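Local coordinates for protein exopolyphosphatase (Cytophaga hutchinsonii, PDB 3MDQ) that probably hydrolyses inorganic polyphosphate from the chain end, releasing orthophosphate, at residues 235-241 with 291-297. Sequence-based numbering, arbitrary orientation.
Sequences TSYLLSL and AITVSTY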
loop_
_atom_site.group_PDB
_atom_site.type_symbol
_atom_site.label_atom_id
_atom_site.label_comp_id
_atom_site.label_asym_id
_atom_site.label_seq_id
_atom_site.Cartn_x
_atom_site.Cartn_y
_atom_site.Cartn_z
ATOM N N THR A 235 -9.859 12.743 -2.462
ATOM C CA THR A 235 -9.044 11.963 -1.549
ATOM C C THR A 235 -9.709 10.718 -1.013
ATOM O O THR A 235 -9.058 9.887 -0.378
ATOM C CB THR A 235 -8.535 12.787 -0.409
ATOM O OG1 THR A 235 -9.605 13.287 0.355
ATOM C CG2 THR A 235 -7.675 13.969 -0.941
ATOM N N SER A 236 -10.983 10.507 -1.311
ATOM C CA SER A 236 -11.657 9.270 -0.926
ATOM C C SER A 236 -12.645 8.859 -2.005
ATOM O O SER A 236 -13.108 9.715 -2.755
ATOM C CB SER A 236 -12.363 9.446 0.417
ATOM O OG SER A 236 -13.441 10.375 0.354
ATOM N N TYR A 237 -13.012 7.573 -1.994
ATOM C CA TYR A 237 -14.013 7.032 -2.915
ATOM C C TYR A 237 -14.751 5.940 -2.207
ATOM O O TYR A 237 -14.113 4.991 -1.708
ATOM C CB TYR A 237 -13.315 6.481 -4.178
ATOM C CG TYR A 237 -14.255 5.847 -5.152
ATOM C CD1 TYR A 237 -14.904 6.614 -6.091
ATOM C CD2 TYR A 237 -14.545 4.496 -5.078
ATOM C CE1 TYR A 237 -15.819 6.024 -7.000
ATOM C CE2 TYR A 237 -15.470 3.911 -5.946
ATOM C CZ TYR A 237 -16.078 4.695 -6.919
ATOM O OH TYR A 237 -17.003 4.115 -7.787
ATOM N N LEU A 238 -16.075 6.009 -2.138
ATOM C CA LEU A 238 -16.799 4.968 -1.439
ATOM C C LEU A 238 -17.296 3.904 -2.407
ATOM O O LEU A 238 -18.007 4.177 -3.391
ATOM C CB LEU A 238 -17.952 5.524 -0.642
ATOM C CG LEU A 238 -18.821 4.474 0.089
ATOM C CD1 LEU A 238 -19.431 5.124 1.303
ATOM C CD2 LEU A 238 -19.920 3.840 -0.787
ATOM N N LEU A 239 -16.911 2.688 -2.083
ATOM C CA LEU A 239 -17.247 1.477 -2.833
ATOM C C LEU A 239 -18.316 0.738 -2.048
ATOM O O LEU A 239 -18.085 0.320 -0.910
ATOM C CB LEU A 239 -15.990 0.587 -2.985
ATOM C CG LEU A 239 -16.008 -0.667 -3.809
ATOM C CD1 LEU A 239 -16.228 -0.334 -5.301
ATOM C CD2 LEU A 239 -14.675 -1.388 -3.585
ATOM N N SER A 240 -19.489 0.545 -2.624
ATOM C CA SER A 240 -20.505 -0.219 -1.907
ATOM C C SER A 240 -20.121 -1.694 -1.784
ATOM O O SER A 240 -19.350 -2.194 -2.602
ATOM C CB SER A 240 -21.863 -0.097 -2.567
ATOM O OG SER A 240 -21.915 -0.832 -3.794
ATOM N N LEU A 241 -20.746 -2.396 -0.837
ATOM C CA LEU A 241 -20.503 -3.864 -0.756
ATOM C C LEU A 241 -20.971 -4.621 -2.003
ATOM O O LEU A 241 -20.245 -5.507 -2.475
ATOM C CB LEU A 241 -21.052 -4.485 0.499
ATOM C CG LEU A 241 -20.360 -3.914 1.720
ATOM C CD1 LEU A 241 -20.857 -4.640 2.959
ATOM C CD2 LEU A 241 -18.825 -3.918 1.702
ATOM N N ALA A 291 -19.933 -0.193 3.850
ATOM C CA ALA A 291 -19.308 -0.075 2.517
ATOM C C ALA A 291 -17.820 -0.043 2.766
ATOM O O ALA A 291 -17.413 -0.143 3.918
ATOM C CB ALA A 291 -19.761 1.223 1.801
ATOM N N ILE A 292 -17.014 0.077 1.712
ATOM C CA ILE A 292 -15.571 0.303 1.861
ATOM C C ILE A 292 -15.262 1.697 1.378
ATOM O O ILE A 292 -15.745 2.121 0.330
ATOM C CB ILE A 292 -14.708 -0.689 1.067
ATOM C CG1 ILE A 292 -15.222 -2.123 1.254
ATOM C CG2 ILE A 292 -13.204 -0.540 1.479
ATOM C CD1 ILE A 292 -14.548 -3.188 0.306
ATOM N N THR A 293 -14.481 2.444 2.159
ATOM C CA THR A 293 -13.994 3.763 1.688
ATOM C C THR A 293 -12.540 3.605 1.260
ATOM O O THR A 293 -11.716 3.173 2.050
ATOM C CB THR A 293 -14.155 4.862 2.726
ATOM O OG1 THR A 293 -15.562 5.073 2.956
ATOM C CG2 THR A 293 -13.583 6.157 2.210
ATOM N N VAL A 294 -12.243 3.911 -0.006
ATOM C CA VAL A 294 -10.876 3.936 -0.485
ATOM C C VAL A 294 -10.254 5.318 -0.167
ATOM O O VAL A 294 -10.804 6.354 -0.545
ATOM C CB VAL A 294 -10.800 3.651 -1.979
ATOM C CG1 VAL A 294 -9.353 3.819 -2.472
ATOM C CG2 VAL A 294 -11.383 2.252 -2.237
ATOM N N SER A 295 -9.163 5.319 0.587
ATOM C CA SER A 295 -8.328 6.501 0.766
ATOM C C SER A 295 -7.296 6.551 -0.356
ATOM O O SER A 295 -6.554 5.600 -0.518
ATOM C CB SER A 295 -7.608 6.475 2.128
ATOM O OG SER A 295 -6.537 7.419 2.175
ATOM N N THR A 296 -7.220 7.672 -1.062
ATOM C CA THR A 296 -6.172 7.809 -2.093
ATOM C C THR A 296 -4.819 8.181 -1.505
ATOM O O THR A 296 -3.836 8.181 -2.234
ATOM C CB THR A 296 -6.543 8.798 -3.184
ATOM O OG1 THR A 296 -6.567 10.111 -2.629
ATOM C CG2 THR A 296 -7.924 8.452 -3.799
ATOM N N TYR A 297 -4.777 8.479 -0.209
ATOM C CA TYR A 297 -3.515 8.732 0.532
ATOM C C TYR A 297 -3.079 7.485 1.255
ATOM O O TYR A 297 -3.903 6.724 1.782
ATOM C CB TYR A 297 -3.714 9.825 1.569
ATOM C CG TYR A 297 -3.879 11.234 1.048
ATOM C CD1 TYR A 297 -4.025 11.515 -0.315
ATOM C CD2 TYR A 297 -3.910 12.291 1.934
ATOM C CE1 TYR A 297 -4.161 12.807 -0.754
ATOM C CE2 TYR A 297 -4.036 13.576 1.496
ATOM C CZ TYR A 297 -4.176 13.824 0.150
ATOM O OH TYR A 297 -4.320 15.137 -0.266
#
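Start with the antiparallel pair at one edge of a six-stranded mixed sheet, in one of the two actin-like ATPase-type domains expected of a Ppx/GppA phosphatase. Strand 236-240 is an edge strand of the sheet within this chain; 291-295 lies one place further in, and its other edge bonds through Thr293 and Ser295 to Leu207 and Gly209 of the parallel strand 206-210. Two hydrogen-bonded pairs carry the ladder. Tyr237 N gives to Val294 O at 2.9 Å and Tyr237 O takes Val294 N at 2.7 Å; Leu239 N to Ile292 O is 2.7 Å and Ile292 N to Leu239 O 2.8 Å. Between them sits the non-hydrogen-bonded pair Leu238 and Thr293. Val294 O also receives a CA-H...O contact from Ser236 CA at 3.1 Å.

Tyr237, Leu239, Ile292 and Val294 share one buried face, where the first three touch helix 212-225, while Leu239 and Ile292 also meet helix 241-253. The Tyr237 ring leads away from Val294, and its OH is satisfied by Glu227 and Asn221. The other face carries Ser236, Leu238 and Thr293, with Ser295 against helix 111-125.

At one end Ser240 OG N-caps helix 241-253 through Asp243 N. At the other, Thr296 N reaches Thr235 O at 3.0 Å and nearly straight, adding a single backbone bond beyond the last bridge, while Thr235 OG1 bonds to Ala125 O. Here too Ser295 OG gives its proton to Tyr297 O at 2.8 Å, and Tyr297 OH, hydrogen-bonded to a glycerol probably from the crystallisation liquor, lies 3.6 Å from Thr235 CG2, with Thr235 CB over one face of its ring.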